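Local coordinates for type I site-specific restriction-modification system, R (Restriction) subunit (Vibrio vulnificus, PDB 3H1T), which probably binds and hydrolyses ATP and binds DNA as the putative restriction and motor subunit (HsdR) of a type I restriction enzyme, here an N-terminal fragment of it, at residues F118-N123 with S141-P146; I187-Q192 with P356-S361; I203-A206 with G210-V213. All blocks are in the same frame, centred on the assembly; numbering follows the deposited sequence.

Contact 1 of 3, residues F118-N123 with S141-P146; sequences FAYSTN and SRFPTP
Y120 and F143 set the same first torsion: each has CG opposite its own carbonyl carbon and beside its backbone N, with chi1 at -57° in the tyrosine and -75° in the phenylalanine. Y120 points its CB toward the 141-146 loop, and the two side chains run past one another head to tail. The result is a T-shaped (edge-to-face) pair. The edge of F143 is turned to a face of Y120, the ring planes lie 73° apart and the centroids are 5.8 Å apart. F143 CD1 sits above that face near the rim, while F143 CE1 reaches back to the root of the tyrosine, 4.1 Å from Y120 CB. A second strand residue touches the same phenylalanine edge, T122 CG2 coming within 4.2 Å of F143 CZ. Farther out, P144 meets the phenol end of the tyrosine: P144 CD is 3.8 Å from Y120 CE1, and P144 CG lies 3.4 Å from Y120 OH. That hydroxyl is not left to carbon, because it hydrogen-bonds to E129. Within the loop, R142 NE donates to F143 O at 3.1 Å, from above the carbonyl plane; R142 also forms a salt bridge with E148. All four residues that touch across the contact are buried. They join the lead-in of helix 146-157, whose N-cap is T145, to the mixed sheet of the N-terminal domain, which in HsdR subunits usually carries the nuclease. Strand 118-122 runs there between parallel strand 86-93 and antiparallel strand 127-131. I127 from the latter touches F143, and L149 of helix 146-157 packs against both Y120 and P144.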
loop_
_atom_site.group_PDB
_atom_site.type_symbol
_atom_site.label_atom_id
_atom_site.label_comp_id
_atom_site.label_asym_id
_atom_site.label_seq_id
_atom_site.Cartn_x
_atom_site.Cartn_y
_atom_site.Cartn_z
ATOM N N PHE A 118 -20.235 11.730 -6.647
ATOM C CA PHE A 118 -21.691 11.689 -6.715
ATOM C C PHE A 118 -22.265 10.488 -5.969
ATOM O O PHE A 118 -21.843 9.354 -6.174
ATOM C CB PHE A 118 -22.139 11.687 -8.181
ATOM C CG PHE A 118 -21.607 12.852 -8.961
ATOM C CD1 PHE A 118 -22.082 14.144 -8.726
ATOM C CD2 PHE A 118 -20.536 12.679 -9.842
ATOM C CE1 PHE A 118 -21.489 15.253 -9.343
ATOM C CE2 PHE A 118 -19.936 13.775 -10.469
ATOM C CZ PHE A 118 -20.411 15.068 -10.217
ATOM N N ALA A 119 -23.229 10.735 -5.096
ATOM C CA ALA A 119 -23.819 9.647 -4.336
ATOM C C ALA A 119 -25.339 9.684 -4.379
ATOM O O ALA A 119 -25.934 10.754 -4.295
ATOM C CB ALA A 119 -23.331 9.708 -2.880
ATOM N N TYR A 120 -25.967 8.517 -4.499
ATOM C CA TYR A 120 -27.420 8.435 -4.576
ATOM C C TYR A 120 -28.044 7.430 -3.636
ATOM O O TYR A 120 -27.517 6.360 -3.400
ATOM C CB TYR A 120 -27.841 8.082 -5.999
ATOM C CG TYR A 120 -27.317 9.060 -7.004
ATOM C CD1 TYR A 120 -28.013 10.240 -7.275
ATOM C CD2 TYR A 120 -26.078 8.861 -7.607
ATOM C CE1 TYR A 120 -27.480 11.204 -8.122
ATOM C CE2 TYR A 120 -25.527 9.816 -8.453
ATOM C CZ TYR A 120 -26.227 10.988 -8.702
ATOM O OH TYR A 120 -25.651 11.941 -9.495
ATOM N N SER A 121 -29.187 7.789 -3.094
ATOM C CA SER A 121 -29.926 6.900 -2.246
ATOM C C SER A 121 -31.280 6.842 -2.937
ATOM O O SER A 121 -31.818 7.875 -3.332
ATOM C CB SER A 121 -30.029 7.479 -0.839
ATOM O OG SER A 121 -30.759 6.600 -0.030
ATOM N N THR A 122 -31.832 5.646 -3.103
ATOM C CA THR A 122 -33.106 5.523 -3.771
ATOM C C THR A 122 -33.917 4.377 -3.224
ATOM O O THR A 122 -33.361 3.405 -2.716
ATOM C CB THR A 122 -32.917 5.288 -5.270
ATOM O OG1 THR A 122 -34.192 5.059 -5.885
ATOM C CG2 THR A 122 -32.018 4.078 -5.497
ATOM N N ASN A 123 -35.238 4.504 -3.328
ATOM C CA ASN A 123 -36.155 3.469 -2.881
ATOM C C ASN A 123 -37.035 3.083 -4.055
ATOM O O ASN A 123 -38.134 2.560 -3.872
ATOM C CB ASN A 123 -37.007 3.966 -1.700
ATOM C CG ASN A 123 -37.831 5.215 -2.030
ATOM O OD1 ASN A 123 -37.708 5.808 -3.100
ATOM N ND2 ASN A 123 -38.674 5.618 -1.088
ATOM N N SER A 141 -35.883 14.099 -10.070
ATOM C CA SER A 141 -37.007 13.479 -10.762
ATOM C C SER A 141 -36.503 12.280 -11.550
ATOM O O SER A 141 -37.284 11.514 -12.109
ATOM C CB SER A 141 -37.654 14.479 -11.718
ATOM O OG SER A 141 -36.727 14.872 -12.719
ATOM N N ARG A 142 -35.186 12.132 -11.575
ATOM C CA ARG A 142 -34.551 11.039 -12.291
ATOM C C ARG A 142 -33.032 11.082 -12.105
ATOM O O ARG A 142 -32.484 12.069 -11.626
ATOM C CB ARG A 142 -34.908 11.127 -13.784
ATOM C CG ARG A 142 -34.643 12.495 -14.410
ATOM C CD ARG A 142 -34.247 12.370 -15.868
ATOM N NE ARG A 142 -32.818 12.589 -16.076
ATOM C CZ ARG A 142 -32.293 13.713 -16.552
ATOM N NH1 ARG A 142 -33.080 14.724 -16.875
ATOM N NH2 ARG A 142 -30.979 13.831 -16.697
ATOM N N PHE A 143 -32.364 9.994 -12.474
ATOM C CA PHE A 143 -30.912 9.913 -12.381
ATOM C C PHE A 143 -30.221 10.766 -13.430
ATOM O O PHE A 143 -30.680 10.869 -14.553
ATOM C CB PHE A 143 -30.449 8.468 -12.573
ATOM C CG PHE A 143 -30.698 7.582 -11.400
ATOM C CD1 PHE A 143 -29.921 7.704 -10.245
ATOM C CD2 PHE A 143 -31.725 6.640 -11.435
ATOM C CE1 PHE A 143 -30.170 6.913 -9.133
ATOM C CE2 PHE A 143 -31.985 5.840 -10.326
ATOM C CZ PHE A 143 -31.205 5.982 -9.164
ATOM N N PRO A 144 -29.098 11.401 -13.067
ATOM C CA PRO A 144 -28.373 12.216 -14.039
ATOM C C PRO A 144 -27.824 11.253 -15.100
ATOM O O PRO A 144 -27.700 10.040 -14.863
ATOM C CB PRO A 144 -27.247 12.821 -13.198
ATOM C CG PRO A 144 -27.900 12.987 -11.859
ATOM C CD PRO A 144 -28.529 11.609 -11.722
ATOM N N THR A 145 -27.464 11.787 -16.261
ATOM C CA THR A 145 -26.926 10.953 -17.313
ATOM C C THR A 145 -25.407 10.941 -17.184
ATOM O O THR A 145 -24.821 11.823 -16.550
ATOM C CB THR A 145 -27.315 11.492 -18.697
ATOM O OG1 THR A 145 -26.722 12.784 -18.893
ATOM C CG2 THR A 145 -28.814 11.636 -18.812
ATOM N N PRO A 146 -24.745 9.925 -17.771
ATOM C CA PRO A 146 -23.282 9.865 -17.698
ATOM C C PRO A 146 -22.639 11.186 -18.108
ATOM O O PRO A 146 -21.703 11.664 -17.472
ATOM C CB PRO A 146 -22.941 8.736 -18.666
ATOM C CG PRO A 146 -24.066 7.773 -18.442
ATOM C CD PRO A 146 -25.277 8.708 -18.420
#

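Contact 2 of 3, residues I187-Q192 with P356-S361; sequences INRAVQ and PIYTYS
R189 and I357 make the tight part of this contact, meeting at two points. CD1 of I357 presses to 3.6 Å from CB of R189 on the helix; the isoleucine holds CG1 between its backbone N and carbonyl carbon (chi1 54°), which turns the branch toward the helix. The R189 chain then runs extended from CG to NE, and R189 NH1 donates to I357 O at 2.8 Å. That bond is nearly straight (163°) and lies in both the carbonyl and the guanidinium planes. The isoleucine also touches S193 of the same helix and I203 of neighbouring strand 200-205. In the RecA-like fold of this P-loop motor domain, helix 181-195 here packs beside strand 358-360, the outermost strand at one end of the parallel sheet. The contact is looser at Y358, on the partly exposed side: its CD1 is over one guanidinium face, 3.8 Å from R189 NH1, with the ring plane turned 79° from the guanidinium, too steep to stack. The same tyrosine also touches Y182 and I185 of helix 181-195. A190 is only grazed, its N lying 4.5 Å from I357 CD1.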
loop_
_atom_site.group_PDB
_atom_site.type_symbol
_atom_site.label_atom_id
_atom_site.label_comp_id
_atom_site.label_asym_id
_atom_site.label_seq_id
_atom_site.Cartn_x
_atom_site.Cartn_y
_atom_site.Cartn_z
ATOM N N ILE A 187 -4.275 6.501 -9.128
ATOM C CA ILE A 187 -3.979 6.764 -10.521
ATOM C C ILE A 187 -4.727 7.946 -11.119
ATOM O O ILE A 187 -4.116 8.807 -11.745
ATOM C CB ILE A 187 -4.253 5.509 -11.386
ATOM C CG1 ILE A 187 -3.324 4.372 -10.946
ATOM C CG2 ILE A 187 -4.040 5.836 -12.854
ATOM C CD1 ILE A 187 -3.760 3.019 -11.427
ATOM N N ASN A 188 -6.040 7.993 -10.930
ATOM C CA ASN A 188 -6.863 9.067 -11.470
ATOM C C ASN A 188 -6.568 10.450 -10.878
ATOM O O ASN A 188 -6.599 11.452 -11.596
ATOM C CB ASN A 188 -8.343 8.724 -11.284
ATOM C CG ASN A 188 -8.807 7.605 -12.212
ATOM O OD1 ASN A 188 -8.002 6.907 -12.833
ATOM N ND2 ASN A 188 -10.118 7.430 -12.301
ATOM N N ARG A 189 -6.280 10.514 -9.580
ATOM C CA ARG A 189 -5.992 11.804 -8.959
ATOM C C ARG A 189 -4.640 12.339 -9.383
ATOM O O ARG A 189 -4.415 13.550 -9.370
ATOM C CB ARG A 189 -6.039 11.703 -7.437
ATOM C CG ARG A 189 -7.408 11.344 -6.931
ATOM C CD ARG A 189 -7.556 11.648 -5.467
ATOM N NE ARG A 189 -8.883 11.282 -5.001
ATOM C CZ ARG A 189 -9.240 11.259 -3.726
ATOM N NH1 ARG A 189 -8.362 11.590 -2.782
ATOM N NH2 ARG A 189 -10.459 10.872 -3.394
ATOM N N ALA A 190 -3.744 11.430 -9.751
ATOM C CA ALA A 190 -2.413 11.799 -10.195
ATOM C C ALA A 190 -2.539 12.409 -11.582
ATOM O O ALA A 190 -2.059 13.515 -11.833
ATOM C CB ALA A 190 -1.523 10.570 -10.239
ATOM N N VAL A 191 -3.207 11.680 -12.472
ATOM C CA VAL A 191 -3.430 12.122 -13.845
ATOM C C VAL A 191 -4.192 13.434 -13.854
ATOM O O VAL A 191 -3.922 14.321 -14.660
ATOM C CB VAL A 191 -4.240 11.076 -14.610
ATOM C CG1 VAL A 191 -4.583 11.588 -16.006
ATOM C CG2 VAL A 191 -3.457 9.775 -14.674
ATOM N N GLN A 192 -5.149 13.537 -12.938
ATOM C CA GLN A 192 -5.982 14.730 -12.782
ATOM C C GLN A 192 -5.092 15.892 -12.339
ATOM O O GLN A 192 -5.158 16.989 -12.889
ATOM C CB GLN A 192 -7.046 14.443 -11.722
ATOM C CG GLN A 192 -8.224 15.393 -11.634
ATOM C CD GLN A 192 -9.221 14.969 -10.550
ATOM O OE1 GLN A 192 -9.929 13.966 -10.689
ATOM N NE2 GLN A 192 -9.262 15.729 -9.454
ATOM N N PRO A 356 -0.527 14.900 0.510
ATOM C CA PRO A 356 -0.913 13.786 -0.359
ATOM C C PRO A 356 -2.261 13.950 -1.055
ATOM O O PRO A 356 -3.210 14.469 -0.471
ATOM C CB PRO A 356 -0.877 12.589 0.594
ATOM C CG PRO A 356 -1.236 13.206 1.936
ATOM C CD PRO A 356 -0.406 14.463 1.915
ATOM N N ILE A 357 -2.333 13.519 -2.311
ATOM C CA ILE A 357 -3.579 13.595 -3.070
ATOM C C ILE A 357 -4.458 12.394 -2.708
ATOM O O ILE A 357 -5.659 12.369 -2.966
ATOM C CB ILE A 357 -3.287 13.666 -4.601
ATOM C CG1 ILE A 357 -2.402 12.510 -5.060
ATOM C CG2 ILE A 357 -2.562 14.962 -4.909
ATOM C CD1 ILE A 357 -3.129 11.235 -5.310
ATOM N N TYR A 358 -3.825 11.408 -2.077
ATOM C CA TYR A 358 -4.488 10.200 -1.628
ATOM C C TYR A 358 -3.599 9.438 -0.646
ATOM O O TYR A 358 -2.370 9.441 -0.769
ATOM C CB TYR A 358 -4.825 9.298 -2.822
ATOM C CG TYR A 358 -5.624 8.071 -2.453
ATOM C CD1 TYR A 358 -6.873 8.189 -1.847
ATOM C CD2 TYR A 358 -5.132 6.795 -2.693
ATOM C CE1 TYR A 358 -7.618 7.060 -1.502
ATOM C CE2 TYR A 358 -5.863 5.657 -2.346
ATOM C CZ TYR A 358 -7.108 5.797 -1.754
ATOM O OH TYR A 358 -7.844 4.684 -1.434
ATOM N N THR A 359 -4.239 8.811 0.338
ATOM C CA THR A 359 -3.550 8.016 1.337
ATOM C C THR A 359 -4.257 6.675 1.506
ATOM O O THR A 359 -5.454 6.630 1.763
ATOM C CB THR A 359 -3.546 8.685 2.744
ATOM O OG1 THR A 359 -2.774 9.889 2.724
ATOM C CG2 THR A 359 -2.947 7.730 3.768
ATOM N N TYR A 360 -3.521 5.579 1.339
ATOM C CA TYR A 360 -4.072 4.244 1.551
ATOM C C TYR A 360 -3.228 3.675 2.677
ATOM O O TYR A 360 -2.103 3.238 2.448
ATOM C CB TYR A 360 -3.954 3.357 0.306
ATOM C CG TYR A 360 -4.746 2.069 0.442
ATOM C CD1 TYR A 360 -6.141 2.087 0.509
ATOM C CD2 TYR A 360 -4.103 0.838 0.579
ATOM C CE1 TYR A 360 -6.875 0.905 0.707
ATOM C CE2 TYR A 360 -4.825 -0.340 0.778
ATOM C CZ TYR A 360 -6.209 -0.301 0.844
ATOM O OH TYR A 360 -6.920 -1.457 1.065
ATOM N N SER A 361 -3.774 3.670 3.893
ATOM C CA SER A 361 -3.058 3.205 5.078
ATOM C C SER A 361 -2.967 1.705 5.274
ATOM O O SER A 361 -3.519 0.923 4.511
ATOM C CB SER A 361 -3.673 3.823 6.337
ATOM O OG SER A 361 -4.950 3.286 6.622
#

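Contact 3 of 3, residues I203-A206 with G210-V213; sequences ITMA and GKTV
M205, a selenomethionine here, leaves the end of its strand pointing at the start of the helix, and its side chain can be followed outward against K211. CB is the first atom to touch, 3.9 Å from K211 CG. CG then carries the chain onward to SE, which lies 4.0 Å from K211 CA and 4.1 Å from K211 CG, alongside the root of the lysine. At chi3 (87°) the chain bends away from the lysine to G210, where M205 CE rests 4.1 Å from G210 C. K211 runs the other way beside it. Its chain, bent at its outer torsions, passes along the strand end, with K211 CE modelled 3.0 Å from M205 O, so short for a carbon that the exact placing of the lysine end is doubtful. A206 O is farther from K211 CE, at 4.0 Å. The ammonium NZ of K211 is modelled 4.2 Å from M205 O, too long for a hydrogen bond. G210 takes a positive phi of 107° as the chain turns into the helix, where it occupies the N-cap position. The sequence ATGTGKT that begins at A206 is a P-loop (Walker A motif), and K211 is its lysine, which in relatives of this fold reaches the phosphates of the bound nucleotide. Between the two segments, A206 O is hydrogen-bonded to T209 OG1. Strand 200-205 lies in the parallel sheet between strands 333-338 and 358-360, with M205 hydrogen-bonded through its backbone to T338. M337 and A339 touch K211 at the start of helix 211-224, while Y182 and Q183 of helix 181-195 lie against M205.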
loop_
_atom_site.group_PDB
_atom_site.type_symbol
_atom_site.label_atom_id
_atom_site.label_comp_id
_atom_site.label_asym_id
_atom_site.label_seq_id
_atom_site.Cartn_x
_atom_site.Cartn_y
_atom_site.Cartn_z
ATOM N N ILE A 203 1.724 10.873 -3.016
ATOM C CA ILE A 203 0.816 9.751 -2.817
ATOM C C ILE A 203 1.391 8.888 -1.706
ATOM O O ILE A 203 2.550 8.496 -1.769
ATOM C CB ILE A 203 0.717 8.862 -4.061
ATOM C CG1 ILE A 203 0.376 9.707 -5.282
ATOM C CG2 ILE A 203 -0.335 7.801 -3.841
ATOM C CD1 ILE A 203 0.541 8.982 -6.590
ATOM N N THR A 204 0.591 8.602 -0.688
ATOM C CA THR A 204 1.039 7.763 0.411
ATOM C C THR A 204 0.291 6.436 0.360
ATOM O O THR A 204 -0.940 6.394 0.393
ATOM C CB THR A 204 0.780 8.420 1.778
ATOM O OG1 THR A 204 1.350 9.730 1.790
ATOM C CG2 THR A 204 1.410 7.588 2.891
HETATM N N MSE A 205 1.048 5.354 0.263
HETATM C CA MSE A 205 0.471 4.024 0.209
HETATM C C MSE A 205 1.297 3.091 1.084
HETATM O O MSE A 205 2.523 3.068 0.988
HETATM C CB MSE A 205 0.466 3.498 -1.230
HETATM C CG MSE A 205 -0.549 4.141 -2.183
HETATM SE SE MSE A 205 -0.384 3.445 -4.005
HETATM C CE MSE A 205 -1.527 1.910 -3.840
ATOM N N ALA A 206 0.628 2.333 1.943
ATOM C CA ALA A 206 1.312 1.391 2.816
ATOM C C ALA A 206 2.088 0.397 1.949
ATOM O O ALA A 206 1.645 0.018 0.863
ATOM C CB ALA A 206 0.305 0.666 3.680
ATOM N N GLY A 210 0.781 -1.929 -3.875
ATOM C CA GLY A 210 0.781 -1.707 -5.313
ATOM C C GLY A 210 1.248 -0.376 -5.864
ATOM O O GLY A 210 0.731 0.087 -6.882
ATOM N N LYS A 211 2.236 0.233 -5.225
ATOM C CA LYS A 211 2.744 1.512 -5.684
ATOM C C LYS A 211 3.221 1.419 -7.134
ATOM O O LYS A 211 3.058 2.362 -7.904
ATOM C CB LYS A 211 3.869 1.997 -4.743
ATOM C CG LYS A 211 3.449 2.063 -3.275
ATOM C CD LYS A 211 4.557 2.623 -2.383
ATOM C CE LYS A 211 4.555 2.011 -0.979
ATOM N NZ LYS A 211 5.713 1.077 -0.798
ATOM N N THR A 212 3.778 0.272 -7.511
ATOM C CA THR A 212 4.266 0.086 -8.880
ATOM C C THR A 212 3.134 -0.043 -9.893
ATOM O O THR A 212 3.279 0.397 -11.040
ATOM C CB THR A 212 5.180 -1.146 -8.993
ATOM O OG1 THR A 212 6.381 -0.926 -8.238
ATOM C CG2 THR A 212 5.545 -1.412 -10.444
ATOM N N VAL A 213 2.013 -0.639 -9.487
ATOM C CA VAL A 213 0.858 -0.785 -10.376
ATOM C C VAL A 213 0.360 0.622 -10.729
ATOM O O VAL A 213 0.016 0.917 -11.882
ATOM C CB VAL A 213 -0.284 -1.588 -9.689
ATOM C CG1 VAL A 213 -1.574 -1.488 -10.510
ATOM C CG2 VAL A 213 0.117 -3.034 -9.555
#

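Contact 1 comes first along the chain and stands apart, in the six-stranded mixed sheet of the N-terminal domain. Its centre is about 26 Å from that of contact 2 and about 32 Å from that of contact 3. The other two belong to the first of the two RecA-like motor domains, their centres about 9 Å apart. Contact 3, local in sequence, falls between the two segments of contact 2, and they touch where neighbouring strands 200-205 and 358-360 pair: Y360 N lies 2.9 Å from T204 O, a probable hydrogen bond. The P-loop strand is thus flanked by the edge strand of contact 2, while the probable nuclease domain sits to one side of the motor.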